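Long-range contacts in carboxylase (Deinococcus radiodurans, PDB 5H80), which probably carboxylates biotin in an ATP-dependent reaction through its biotin carboxylase domain, as one step of a single-chain carboxylase: residues R234-E239 with E254-V259; I238-A243 with F302-T307; S52-Q57 with A339-A344; A44-R49 with R403-V408; G389-F394 with L412-Q417. All coordinates share one frame; numbering follows the deposited sequence. Where two conformers were deposited one is given.

Contact 1: R234-E239 with E254-V259; sequences RARHIE and ERDCTV
R236 with D256 and R255 with E239 form two salt bridges between these strands. R236 comes side-on with NE and NH2, both aimed at D256 OD2 and each 2.9 Å from it. The oxygen lies in the guanidinium plane, while both donors reach it from the same face of the carboxylate; NH2 also bonds to the carbonyl of P273. In the other pair R255 NE makes a nearly straight bond (170°) of 2.9 Å to the anti lone pair of E239 OE2, the two flat groups standing perpendicular, and NH1 of R255 turns to T328 and Q241. Between them runs an antiparallel hairpin of strands 236-245 and 249-256 in the ATP-binding domain, the latter outermost in its sheet within this chain. Here E239 and R255 form a hydrogen-bonded pair and I238 and D256 a non-hydrogen-bonded one, and C257 N adds a bond of 3.1 Å to H237 O. Side chains also bond to backbone: T258 OG1 accepts from H237 N at 2.9 Å, and D256 OD1 accepts from T258 N in an Asx turn. A histidine-carboxylate bond of 3.1 Å joins H237 NE2 to E239 OE1, which lies in the ring plane and also binds K265.

Contact 2: I238-A243 with F302-T307; sequences IEVQVA and FEFLVT
I238, V240 and V242 interlock with F302, F304 and V306 on one face of two antiparallel strands, the side-chain contacts running diagonally: I238 pairs with F304 but touches V306, and V240 pairs with F302 but touches F304. V306 CG2 fits against the flank of I238, 4.0 Å from its CB and equally near CD1. V240 CG2 reaches F304 CE2 at 4.2 Å, and V242 CG2 comes up obliquely to F302 CD2 at 3.8 Å. With CG of F304 turned beside its backbone N (chi1 -57°), the ring sets its edge to the strand, and I238 O lies in the ring plane 3.5 Å from CD2. Four backbone bonds hold this register, the shortest being V240 N to F302 O at 2.7 Å. The other face is polar. E239 and E303 run side by side in the same direction, their carboxylate planes 24° apart, and E303 CG lies 3.6 Å from E239 OE1. OE1 of E239 and OE2 of E303 are only 3.4 Å apart, and K265 makes a salt bridge to both, while OE2 of E239 is held by R255. With an alanine at E303, K265 would probably lose one of these two carboxylates and the E239 side chain a flanking support. Strand 299-306 continues the sheet beyond 236-245, and helix 277-293 covers the apolar face, where L283, A287, L290 and A291 meet F304, V240, F302 and V242.

Contact 3: S52-Q57 with A339-A344; sequences SALGWQ and AQLRLA. With EDO (1,2-ethanediol), chain E.
Two methyls of L54 and the indole edge of W56 meet L341 and R342. The two methyl branches of L54 divide the work. CD1 meets L341 CB at 3.7 Å, while CD2 rests on the aliphatic part of R342, 3.6 Å from its CD. CG and CD of R342 cross the leucine obliquely, and the bend at chi3 (65°) turns NE off to a salt bridge with E347. The indole of W56 lies over L54: CD1 of the leucine sits 3.8 Å from the ring plane, offset toward the rim. W56 and L341 slide past each other in opposite directions, bringing indole CZ3 to 3.9 Å from L341 CB, and the ring edge at CH2 faces L341 O near the ring plane, 3.8 Å away. An alanine at W56 would probably uncover the L54 methyl and open a gap beside L341. A 1,2-ethanediol, probably from the crystallisation liquor, lies at another part of the indole edge, its C2 3.7 Å from W56 NE1. G55, with positive phi, ends the helix between the two side chains in a Schellman motif. The C-terminal end of helix 42-53, in the biotin carboxylase N-terminal region, thus meets helix 336-344 of the ATP-binding region; L341 also packs on A50 and V51, L54 on T338, and A53 O accepts a bond from R429 of the second subunit.

Contact 4: A44-R49 with R403-V408; sequences AVRIER and RVDTFV
V45 overlaps the carbonyl of T406, with CG1 3.5 Å from T406 O, while its other methyl, CG2, touches F407 CB at 4.0 Å. The same CG1 sits over the centre of the R49 guanidinium, 3.6 Å above its plane. R49 reaches the strand through water: one molecule accepts from R49 NH1 and T406 N and donates to V404 O, and a second links R49 NH1, weakly, to D405 OD2. R403 is extended and clasps D405 side-on, NE to OD1 at 2.7 Å and NH2 to OD2 at 2.9 Å. R46, bent at chi2 (69°), crosses R403 at about a right angle and brings CD 3.5 Å from D405 OD2, with no N-H aimed at that oxygen. R46 NE, hydrogen-bonded to H325, and R403 NH2 stand 3.4 Å apart as two donors, their guanidinium planes 72° from each other, within a cluster of carboxylates: E329 binds both arginines, D335 binds R46 and E330 binds R403. Helix 42-53 thereby packs across strand 402-406 at the edge of its antiparallel sheet, next to strand 421-429 and helix 70-74, and the second subunit closes in with P400 against R46, R403 and D405 and with E447 bridged to R49.

Contact 5: G389-F394 with L412-Q417; sequences GQVQTF and LTPSPQ
V391 and L412 are joined by one short backbone bond, V391 N to L412 O at 2.6 Å and nearly straight (166°), and the side chains settle round it. V391 CB lies 3.3 Å from that same oxygen. With CG1 opposite the backbone N (chi1 166°), V391 keeps CG2 beside that N, on the side of the partner segment, 4.2 Å from P414 CD. Q390 also has its CG turned away from its N (chi1 164°) and runs on extended, crossing T413 at about a right angle: CB meets T413 OG1 at 3.4 Å, and the far amide NE2 bonds to G411 O. T413 places its hydroxyl next to its own N and its methyl the other way, which leaves CG2 3.6 Å from G389 O. The P414 ring borders the same carbonyl, its CD also 3.6 Å away, and a water donates to both G389 O and P414 O, bridging the segments. G389 itself adopts backbone angles that a side chain would jam against the preceding carbonyl. Further along, S415 OG accepts from Q417 N at 3.0 Å and closes an ST turn, with D65 as another partner of the hydroxyl. This is a surface meeting of two loops in the biotin carboxylase C-terminal domain; the first leads into strand 393-395, where Q392 and T393 both face A451 in a classic beta bulge.

Contacts 1 and 2 share I238 and E239 on strand 236-245, which pairs with one neighbour in each, their centres 8 Å apart. Contacts 3 and 4 use successive parts of helix 42-53, with centres 15 Å apart, and tie the N-terminal region to the ATP-binding and C-terminal regions respectively; their chain spans enclose those of contacts 1 and 2. Contact 5 is about 17 Å from contact 4 between centres and touches it through F394, V391 and L412 against residues 406-408, the segments alternating along the chain. Contacts 1 and 2 thus build part of the sheet within the ATP-binding region, contacts 3 and 4 join regions and approach the second subunit, and contact 5 stays within the C-terminal region.

Contact 1: R234-E239 with E254-V259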
# COMPACT_ATOMS: atom_id res chain seq x y z
N ARG A 234 18.59 14.90 -25.27
CA ARG A 234 18.08 13.60 -25.44
C ARG A 234 18.46 12.58 -24.40
O ARG A 234 18.65 11.40 -24.70
CB ARG A 234 18.51 13.08 -26.80
CG ARG A 234 17.71 13.69 -27.88
CD ARG A 234 18.31 13.47 -29.23
NE ARG A 234 19.72 13.79 -29.34
CZ ARG A 234 20.26 15.01 -29.46
NH1 ARG A 234 19.50 16.11 -29.44
NH2 ARG A 234 21.59 15.13 -29.57
N ALA A 235 18.59 13.02 -23.18
CA ALA A 235 18.85 12.14 -22.06
C ALA A 235 17.70 11.96 -21.04
O ALA A 235 16.83 12.82 -20.82
CB ALA A 235 20.08 12.55 -21.35
N ARG A 236 17.74 10.80 -20.43
CA ARG A 236 16.99 10.47 -19.24
C ARG A 236 17.73 10.75 -17.90
O ARG A 236 18.94 10.64 -17.80
CB ARG A 236 16.53 8.99 -19.33
CG ARG A 236 15.54 8.79 -20.48
CD ARG A 236 15.34 7.27 -20.79
NE ARG A 236 14.91 6.50 -19.57
CZ ARG A 236 14.57 5.21 -19.58
NH1 ARG A 236 14.67 4.46 -20.72
NH2 ARG A 236 14.26 4.61 -18.46
N HIS A 237 16.93 11.07 -16.87
CA HIS A 237 17.39 11.34 -15.55
C HIS A 237 17.20 10.05 -14.83
O HIS A 237 16.08 9.67 -14.62
CB HIS A 237 16.62 12.42 -14.87
CG HIS A 237 16.99 12.63 -13.43
ND1 HIS A 237 17.58 13.79 -12.98
CD2 HIS A 237 16.86 11.85 -12.32
CE1 HIS A 237 17.85 13.70 -11.69
NE2 HIS A 237 17.31 12.58 -11.24
N ILE A 238 18.29 9.40 -14.53
CA ILE A 238 18.29 8.11 -13.78
C ILE A 238 19.20 8.18 -12.54
O ILE A 238 20.33 8.60 -12.63
CB ILE A 238 18.68 6.95 -14.70
CG1 ILE A 238 17.81 6.83 -15.97
CG2 ILE A 238 18.48 5.67 -13.92
CD1 ILE A 238 18.12 5.61 -16.88
N GLU A 239 18.65 7.82 -11.37
CA GLU A 239 19.33 8.09 -10.09
C GLU A 239 19.35 6.78 -9.35
O GLU A 239 18.42 5.99 -9.46
CB GLU A 239 18.68 9.15 -9.26
CG GLU A 239 17.20 8.87 -8.78
CD GLU A 239 16.50 10.11 -8.19
OE1 GLU A 239 16.95 11.27 -8.42
OE2 GLU A 239 15.52 9.94 -7.48
N GLU A 254 17.44 1.70 -8.95
CA GLU A 254 17.27 2.97 -9.58
C GLU A 254 15.89 3.54 -9.57
O GLU A 254 14.86 2.83 -9.48
CB GLU A 254 17.83 2.98 -10.99
CG GLU A 254 17.01 2.50 -12.17
CD GLU A 254 16.63 1.01 -12.15
OE1 GLU A 254 17.27 0.27 -11.39
OE2 GLU A 254 15.75 0.71 -12.96
N ARG A 255 15.81 4.83 -9.96
CA ARG A 255 14.54 5.53 -10.26
C ARG A 255 14.75 6.43 -11.45
O ARG A 255 15.92 6.87 -11.67
CB ARG A 255 14.10 6.45 -9.11
CG ARG A 255 13.66 5.85 -7.83
CD ARG A 255 13.38 6.83 -6.69
NE ARG A 255 14.53 7.57 -6.19
CZ ARG A 255 15.19 7.30 -5.08
NH1 ARG A 255 14.87 6.26 -4.27
NH2 ARG A 255 16.16 8.09 -4.73
N ASP A 256 13.69 6.62 -12.24
CA ASP A 256 13.75 7.48 -13.41
C ASP A 256 12.78 8.60 -13.20
O ASP A 256 11.57 8.38 -13.06
CB ASP A 256 13.47 6.74 -14.64
CG ASP A 256 13.69 7.54 -15.95
OD1 ASP A 256 13.06 8.59 -16.13
OD2 ASP A 256 14.48 6.96 -16.74
N CYS A 257 13.35 9.77 -13.26
CA CYS A 257 12.61 11.01 -12.98
C CYS A 257 12.71 11.96 -14.21
O CYS A 257 12.84 13.20 -14.04
CB CYS A 257 13.19 11.72 -11.81
SG CYS A 257 13.37 10.68 -10.32
N THR A 258 12.63 11.41 -15.39
CA THR A 258 12.83 12.18 -16.64
C THR A 258 11.79 13.25 -16.94
O THR A 258 12.07 14.29 -17.52
CB THR A 258 13.02 11.18 -17.78
OG1 THR A 258 14.18 10.33 -17.58
CG2 THR A 258 12.98 11.91 -19.23
N VAL A 259 10.53 12.98 -16.63
CA VAL A 259 9.42 13.90 -16.90
C VAL A 259 9.46 15.06 -15.83
O VAL A 259 9.21 14.88 -14.63
CB VAL A 259 8.09 13.14 -16.86
CG1 VAL A 259 6.95 14.12 -17.01
CG2 VAL A 259 8.08 11.98 -17.89

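Contact 2: I238-A243 with F302-T307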
# COMPACT_ATOMS: atom_id res chain seq x y z
N ILE A 238 18.29 9.40 -14.53
CA ILE A 238 18.29 8.11 -13.78
C ILE A 238 19.20 8.18 -12.54
O ILE A 238 20.33 8.60 -12.63
CB ILE A 238 18.68 6.95 -14.70
CG1 ILE A 238 17.81 6.83 -15.97
CG2 ILE A 238 18.48 5.67 -13.92
CD1 ILE A 238 18.12 5.61 -16.88
N GLU A 239 18.65 7.82 -11.37
CA GLU A 239 19.33 8.09 -10.09
C GLU A 239 19.35 6.78 -9.35
O GLU A 239 18.42 5.99 -9.46
CB GLU A 239 18.68 9.15 -9.26
CG GLU A 239 17.20 8.87 -8.78
CD GLU A 239 16.50 10.11 -8.19
OE1 GLU A 239 16.95 11.27 -8.42
OE2 GLU A 239 15.52 9.94 -7.48
N VAL A 240 20.34 6.65 -8.53
CA VAL A 240 20.53 5.40 -7.77
C VAL A 240 20.39 5.64 -6.31
O VAL A 240 21.02 6.50 -5.76
CB VAL A 240 21.91 4.72 -8.07
CG1 VAL A 240 22.10 3.60 -7.15
CG2 VAL A 240 22.09 4.34 -9.52
N GLN A 241 19.53 4.85 -5.60
CA GLN A 241 19.41 4.91 -4.17
C GLN A 241 20.48 4.10 -3.48
O GLN A 241 20.56 2.84 -3.73
CB GLN A 241 18.02 4.31 -3.78
CG GLN A 241 17.79 4.34 -2.32
CD GLN A 241 17.55 5.80 -1.76
OE1 GLN A 241 16.60 6.44 -2.10
NE2 GLN A 241 18.60 6.34 -1.02
N VAL A 242 21.29 4.80 -2.68
CA VAL A 242 22.25 4.25 -1.78
C VAL A 242 21.93 4.31 -0.30
O VAL A 242 21.24 5.15 0.23
CB VAL A 242 23.66 4.83 -2.07
CG1 VAL A 242 24.72 4.38 -1.09
CG2 VAL A 242 24.07 4.45 -3.50
N ALA A 243 22.48 3.33 0.36
CA ALA A 243 22.53 3.27 1.79
C ALA A 243 23.87 2.79 2.24
O ALA A 243 24.45 1.82 1.67
CB ALA A 243 21.41 2.29 2.38
N PHE A 302 22.56 9.25 -5.98
CA PHE A 302 23.46 9.67 -7.00
C PHE A 302 22.66 9.76 -8.31
O PHE A 302 22.10 8.73 -8.79
CB PHE A 302 24.59 8.70 -7.06
CG PHE A 302 25.39 8.68 -5.85
CD1 PHE A 302 26.44 9.61 -5.71
CD2 PHE A 302 25.01 7.91 -4.73
CE1 PHE A 302 27.19 9.66 -4.53
CE2 PHE A 302 25.72 8.01 -3.52
CZ PHE A 302 26.82 8.86 -3.45
N GLU A 303 22.62 10.96 -8.85
CA GLU A 303 21.82 11.38 -10.04
C GLU A 303 22.72 11.33 -11.33
O GLU A 303 23.88 11.77 -11.30
CB GLU A 303 21.12 12.69 -9.94
CG GLU A 303 20.23 12.76 -8.74
CD GLU A 303 19.50 14.11 -8.65
OE1 GLU A 303 19.83 15.02 -9.45
OE2 GLU A 303 18.61 14.23 -7.81
N PHE A 304 22.16 10.81 -12.39
CA PHE A 304 22.85 10.75 -13.68
C PHE A 304 21.91 11.17 -14.82
O PHE A 304 20.69 11.01 -14.74
CB PHE A 304 23.33 9.32 -13.98
CG PHE A 304 24.20 8.74 -12.97
CD1 PHE A 304 25.62 8.79 -13.07
CD2 PHE A 304 23.67 8.05 -11.83
CE1 PHE A 304 26.43 8.23 -12.20
CE2 PHE A 304 24.55 7.46 -10.87
CZ PHE A 304 25.96 7.58 -11.02
N LEU A 305 22.52 11.70 -15.88
CA LEU A 305 21.90 11.80 -17.19
C LEU A 305 22.46 10.66 -18.05
O LEU A 305 23.69 10.37 -18.06
CB LEU A 305 22.17 13.15 -17.89
CG LEU A 305 21.63 14.40 -17.15
CD1 LEU A 305 22.02 15.63 -17.96
CD2 LEU A 305 20.16 14.23 -16.92
N VAL A 306 21.54 9.98 -18.75
CA VAL A 306 21.85 8.83 -19.50
C VAL A 306 21.30 8.94 -20.95
O VAL A 306 20.11 9.28 -21.19
CB VAL A 306 21.22 7.54 -18.77
CG1 VAL A 306 21.55 6.25 -19.54
CG2 VAL A 306 21.64 7.42 -17.31
N THR A 307 22.21 8.74 -21.96
CA THR A 307 21.95 8.99 -23.33
C THR A 307 21.21 7.67 -23.81
O THR A 307 21.36 6.66 -23.13
CB THR A 307 23.23 9.10 -24.19
OG1 THR A 307 23.94 7.87 -24.28
CG2 THR A 307 24.08 10.24 -23.66

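Contact 3: S52-Q57 with A339-A344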
# COMPACT_ATOMS: atom_id res chain seq x y z
N SER A 52 7.41 6.41 14.91
CA SER A 52 6.36 5.60 15.61
C SER A 52 6.58 4.13 15.36
O SER A 52 6.49 3.31 16.34
CB SER A 52 4.95 6.00 15.29
OG SER A 52 4.56 7.31 15.81
N ALA A 53 6.84 3.76 14.10
CA ALA A 53 7.16 2.33 13.77
C ALA A 53 8.34 1.78 14.61
O ALA A 53 8.38 0.60 15.02
CB ALA A 53 7.42 2.13 12.32
N LEU A 54 9.36 2.61 14.91
CA LEU A 54 10.46 2.20 15.74
C LEU A 54 10.22 2.17 17.28
O LEU A 54 11.11 1.72 18.01
CB LEU A 54 11.64 3.12 15.38
CG LEU A 54 12.17 3.01 13.94
CD1 LEU A 54 13.23 4.12 13.69
CD2 LEU A 54 12.80 1.61 13.77
N GLY A 55 9.08 2.69 17.72
CA GLY A 55 8.77 2.90 19.12
C GLY A 55 9.52 4.07 19.77
O GLY A 55 9.73 4.08 21.02
N TRP A 56 10.00 5.01 18.95
CA TRP A 56 10.63 6.21 19.40
C TRP A 56 9.63 7.33 19.48
O TRP A 56 8.43 7.14 19.22
CB TRP A 56 11.76 6.58 18.43
CG TRP A 56 12.87 5.45 18.19
CD1 TRP A 56 12.98 4.19 18.78
CD2 TRP A 56 14.00 5.58 17.37
NE1 TRP A 56 14.12 3.52 18.32
CE2 TRP A 56 14.73 4.34 17.41
CE3 TRP A 56 14.48 6.61 16.55
CZ2 TRP A 56 15.90 4.16 16.73
CZ3 TRP A 56 15.62 6.42 15.84
CH2 TRP A 56 16.38 5.22 15.95
N GLN A 57 10.10 8.47 19.98
CA GLN A 57 9.26 9.64 20.11
C GLN A 57 9.62 10.74 19.20
O GLN A 57 10.78 10.87 18.89
CB GLN A 57 9.27 10.17 21.57
CG GLN A 57 8.65 9.15 22.52
CD GLN A 57 8.91 9.53 23.94
OE1 GLN A 57 9.84 10.33 24.24
NE2 GLN A 57 8.12 8.98 24.83
N ALA A 339 14.95 2.61 8.20
CA ALA A 339 16.35 2.19 7.90
C ALA A 339 17.31 3.42 8.12
O ALA A 339 18.30 3.31 8.84
CB ALA A 339 16.53 1.63 6.53
N GLN A 340 16.90 4.53 7.56
CA GLN A 340 17.68 5.77 7.67
C GLN A 340 17.91 6.19 9.16
O GLN A 340 19.10 6.38 9.57
CB GLN A 340 17.00 6.86 6.94
CG GLN A 340 17.81 8.18 6.85
CD GLN A 340 16.96 9.33 6.36
OE1 GLN A 340 15.72 9.35 6.45
NE2 GLN A 340 17.64 10.32 5.73
N LEU A 341 16.88 6.18 9.96
CA LEU A 341 16.89 6.48 11.38
C LEU A 341 17.80 5.51 12.16
O LEU A 341 18.62 5.94 12.98
CB LEU A 341 15.50 6.44 11.97
CG LEU A 341 14.56 7.64 11.63
CD1 LEU A 341 13.06 7.28 11.80
CD2 LEU A 341 15.03 8.80 12.58
N ARG A 342 17.68 4.21 11.91
CA ARG A 342 18.46 3.20 12.53
C ARG A 342 19.94 3.28 12.13
O ARG A 342 20.82 3.06 13.02
CB ARG A 342 17.89 1.77 12.41
CG ARG A 342 16.44 1.66 12.94
CD ARG A 342 15.89 0.30 12.61
NE ARG A 342 16.60 -0.76 13.30
CZ ARG A 342 16.07 -1.95 13.62
NH1 ARG A 342 16.79 -2.79 14.32
NH2 ARG A 342 14.84 -2.33 13.21
N LEU A 343 20.22 3.54 10.85
CA LEU A 343 21.57 3.78 10.39
C LEU A 343 22.17 4.98 11.12
O LEU A 343 23.30 4.82 11.68
CB LEU A 343 21.62 3.96 8.91
CG LEU A 343 21.46 2.61 8.16
CD1 LEU A 343 21.09 2.97 6.73
CD2 LEU A 343 22.55 1.51 8.23
N ALA A 344 21.47 6.12 11.17
CA ALA A 344 21.90 7.26 12.00
C ALA A 344 22.24 6.95 13.46
O ALA A 344 23.29 7.45 13.98
CB ALA A 344 20.93 8.41 11.92
C1 EDO E . 13.71 2.29 22.39
O1 EDO E . 12.43 2.82 22.75
C2 EDO E . 13.45 1.35 21.19
O2 EDO E . 14.67 0.69 20.80

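Contact 4: A44-R49 with R403-V408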
# COMPACT_ATOMS: atom_id res chain seq x y z
N ALA A 44 7.40 15.66 7.24
CA ALA A 44 7.46 15.68 8.61
C ALA A 44 6.46 14.57 8.96
O ALA A 44 6.73 13.85 9.91
CB ALA A 44 6.92 16.92 9.15
N VAL A 45 5.39 14.53 8.22
CA VAL A 45 4.38 13.40 8.49
C VAL A 45 5.03 11.98 8.27
O VAL A 45 4.92 11.02 9.14
CB VAL A 45 3.12 13.63 7.59
CG1 VAL A 45 2.18 12.45 7.61
CG2 VAL A 45 2.21 14.82 7.95
N ARG A 46 5.67 11.80 7.15
CA ARG A 46 6.43 10.66 6.82
C ARG A 46 7.39 10.18 7.94
O ARG A 46 7.49 8.99 8.41
CB ARG A 46 7.17 10.92 5.51
CG ARG A 46 8.04 9.70 5.07
CD ARG A 46 7.27 8.42 4.63
NE ARG A 46 8.06 7.21 4.41
CZ ARG A 46 8.21 6.29 5.37
NH1 ARG A 46 7.89 6.51 6.62
NH2 ARG A 46 8.80 5.17 5.13
N ILE A 47 8.26 11.14 8.40
CA ILE A 47 9.16 10.93 9.48
C ILE A 47 8.45 10.52 10.77
O ILE A 47 8.95 9.60 11.43
CB ILE A 47 10.22 12.07 9.66
CG1 ILE A 47 11.02 12.21 8.40
CG2 ILE A 47 11.10 11.77 10.82
CD1 ILE A 47 11.80 13.52 8.28
N GLU A 48 7.40 11.22 11.22
CA GLU A 48 6.60 10.89 12.41
C GLU A 48 6.10 9.45 12.36
O GLU A 48 6.36 8.74 13.32
CB GLU A 48 5.38 11.80 12.57
CG GLU A 48 5.86 13.21 12.88
CD GLU A 48 4.82 14.28 12.66
OE1 GLU A 48 3.81 14.03 12.02
OE2 GLU A 48 5.04 15.45 13.09
N ARG A 49 5.81 8.96 11.15
CA ARG A 49 5.27 7.56 10.96
C ARG A 49 6.43 6.55 11.12
O ARG A 49 6.30 5.62 11.82
CB ARG A 49 4.54 7.39 9.65
CG ARG A 49 3.17 8.04 9.55
CD ARG A 49 2.70 8.33 8.17
NE ARG A 49 1.31 8.73 8.22
CZ ARG A 49 0.61 9.19 7.16
NH1 ARG A 49 1.16 9.28 5.93
NH2 ARG A 49 -0.66 9.57 7.36
N ARG A 403 -0.82 4.19 -2.72
CA ARG A 403 -0.39 4.73 -1.44
C ARG A 403 -0.34 6.25 -1.66
O ARG A 403 0.20 6.71 -2.68
CB ARG A 403 1.04 4.27 -1.13
CG ARG A 403 1.82 5.15 -0.18
CD ARG A 403 3.18 4.60 0.12
NE ARG A 403 3.96 5.54 0.91
CZ ARG A 403 5.24 5.28 1.30
NH1 ARG A 403 5.87 4.12 0.98
NH2 ARG A 403 5.93 6.19 2.03
N VAL A 404 -0.80 7.01 -0.66
CA VAL A 404 -0.77 8.48 -0.71
C VAL A 404 -0.11 9.07 0.52
O VAL A 404 -0.59 8.86 1.62
CB VAL A 404 -2.18 9.09 -0.86
CG1 VAL A 404 -2.09 10.63 -0.92
CG2 VAL A 404 -2.89 8.62 -2.12
N ASP A 405 0.95 9.87 0.31
CA ASP A 405 1.69 10.54 1.37
C ASP A 405 1.33 12.06 1.25
O ASP A 405 1.64 12.74 0.23
CB ASP A 405 3.24 10.35 1.35
CG ASP A 405 3.70 8.95 1.72
OD1 ASP A 405 2.89 7.98 1.58
OD2 ASP A 405 4.81 8.81 2.23
N THR A 406 0.71 12.57 2.32
CA THR A 406 0.24 13.97 2.38
C THR A 406 0.35 14.47 3.87
O THR A 406 0.63 13.75 4.79
CB THR A 406 -1.17 14.10 1.76
OG1 THR A 406 -1.64 15.48 1.60
CG2 THR A 406 -2.18 13.30 2.57
N PHE A 407 0.05 15.77 3.97
CA PHE A 407 -0.12 16.56 5.16
C PHE A 407 -1.49 17.31 5.22
O PHE A 407 -1.84 17.89 6.25
CB PHE A 407 1.05 17.55 5.27
CG PHE A 407 0.93 18.60 4.31
CD1 PHE A 407 0.50 19.93 4.70
CD2 PHE A 407 1.28 18.42 3.00
CE1 PHE A 407 0.37 20.92 3.74
CE2 PHE A 407 1.21 19.42 2.08
CZ PHE A 407 0.73 20.66 2.41
N VAL A 408 -2.24 17.23 4.15
CA VAL A 408 -3.48 18.06 3.80
C VAL A 408 -4.67 17.36 4.46
O VAL A 408 -4.83 16.13 4.43
CB VAL A 408 -3.65 18.37 2.31
CG1 VAL A 408 -4.91 19.20 2.08
CG2 VAL A 408 -2.43 19.12 1.78
O HOH W 1 3.77 9.48 4.89
O HOH W 2 -0.49 10.41 4.04

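Contact 5: G389-F394 with L412-Q417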
# COMPACT_ATOMS: atom_id res chain seq x y z
N GLY A 389 -6.78 29.67 -1.80
CA GLY A 389 -8.01 29.06 -1.42
C GLY A 389 -7.80 28.17 -0.26
O GLY A 389 -6.66 27.86 0.11
N GLN A 390 -8.91 27.78 0.33
CA GLN A 390 -8.93 26.85 1.46
C GLN A 390 -9.44 25.56 0.88
O GLN A 390 -10.34 25.57 0.05
CB GLN A 390 -9.87 27.37 2.53
CG GLN A 390 -10.31 26.36 3.59
CD GLN A 390 -11.13 27.09 4.60
OE1 GLN A 390 -12.03 27.83 4.20
NE2 GLN A 390 -10.77 26.98 5.86
N VAL A 391 -8.81 24.45 1.28
CA VAL A 391 -9.20 23.16 0.84
C VAL A 391 -10.52 22.69 1.40
O VAL A 391 -10.69 22.54 2.61
CB VAL A 391 -8.06 22.16 1.13
CG1 VAL A 391 -8.56 20.74 0.98
CG2 VAL A 391 -6.89 22.53 0.21
N GLN A 392 -11.49 22.49 0.49
CA GLN A 392 -12.86 22.17 0.90
C GLN A 392 -13.29 20.74 0.88
O GLN A 392 -14.10 20.32 1.71
CB GLN A 392 -13.89 23.04 0.09
CG GLN A 392 -13.94 24.45 0.64
CD GLN A 392 -14.27 25.54 -0.35
OE1 GLN A 392 -14.64 25.29 -1.50
NE2 GLN A 392 -14.12 26.78 0.10
N THR A 393 -12.75 20.02 -0.09
CA THR A 393 -12.96 18.62 -0.25
C THR A 393 -11.57 18.10 -0.61
O THR A 393 -10.81 18.72 -1.40
CB THR A 393 -13.96 18.32 -1.39
OG1 THR A 393 -15.17 19.04 -1.13
CG2 THR A 393 -14.28 16.85 -1.48
N PHE A 394 -11.24 17.02 0.05
CA PHE A 394 -9.93 16.39 -0.13
C PHE A 394 -10.03 14.92 0.24
O PHE A 394 -10.09 14.59 1.39
CB PHE A 394 -8.88 17.11 0.75
CG PHE A 394 -7.46 16.80 0.36
CD1 PHE A 394 -6.83 17.44 -0.71
CD2 PHE A 394 -6.75 15.82 1.07
CE1 PHE A 394 -5.51 17.16 -1.04
CE2 PHE A 394 -5.42 15.50 0.71
CZ PHE A 394 -4.81 16.20 -0.33
N LEU A 412 -7.85 22.96 5.42
CA LEU A 412 -6.53 23.58 5.40
C LEU A 412 -6.50 24.69 4.38
O LEU A 412 -7.07 24.54 3.25
CB LEU A 412 -5.40 22.49 5.16
CG LEU A 412 -4.01 23.12 5.17
CD1 LEU A 412 -3.72 23.39 6.65
CD2 LEU A 412 -2.94 22.29 4.41
N THR A 413 -5.84 25.81 4.68
CA THR A 413 -5.53 26.86 3.68
C THR A 413 -4.05 26.78 3.52
O THR A 413 -3.36 27.20 4.39
CB THR A 413 -5.85 28.35 4.14
OG1 THR A 413 -7.21 28.49 4.29
CG2 THR A 413 -5.46 29.40 3.10
N PRO A 414 -3.52 26.23 2.39
CA PRO A 414 -2.07 26.27 2.21
C PRO A 414 -1.40 27.65 2.14
O PRO A 414 -1.99 28.59 1.66
CB PRO A 414 -1.89 25.52 0.89
CG PRO A 414 -3.06 24.62 0.80
CD PRO A 414 -4.16 25.55 1.26
N SER A 415 -0.19 27.75 2.65
CA SER A 415 0.49 29.04 2.69
C SER A 415 1.42 29.11 1.52
O SER A 415 2.15 28.12 1.21
CB SER A 415 1.27 29.19 4.01
OG SER A 415 2.27 30.20 3.89
N PRO A 416 1.48 30.29 0.87
CA PRO A 416 2.47 30.44 -0.20
C PRO A 416 3.93 30.46 0.27
O PRO A 416 4.84 30.59 -0.56
CB PRO A 416 2.12 31.81 -0.81
CG PRO A 416 1.53 32.58 0.32
CD PRO A 416 0.77 31.56 1.16
N GLN A 417 4.20 30.37 1.57
CA GLN A 417 5.53 30.29 2.04
C GLN A 417 6.21 28.99 1.65
O GLN A 417 7.42 28.88 1.70
CB GLN A 417 5.55 30.38 3.55
CG GLN A 417 5.25 31.80 4.07
CD GLN A 417 6.46 32.67 3.91
OE1 GLN A 417 7.60 32.23 4.16
NE2 GLN A 417 6.26 33.88 3.42
O HOH W 3 -3.89 28.83 0.03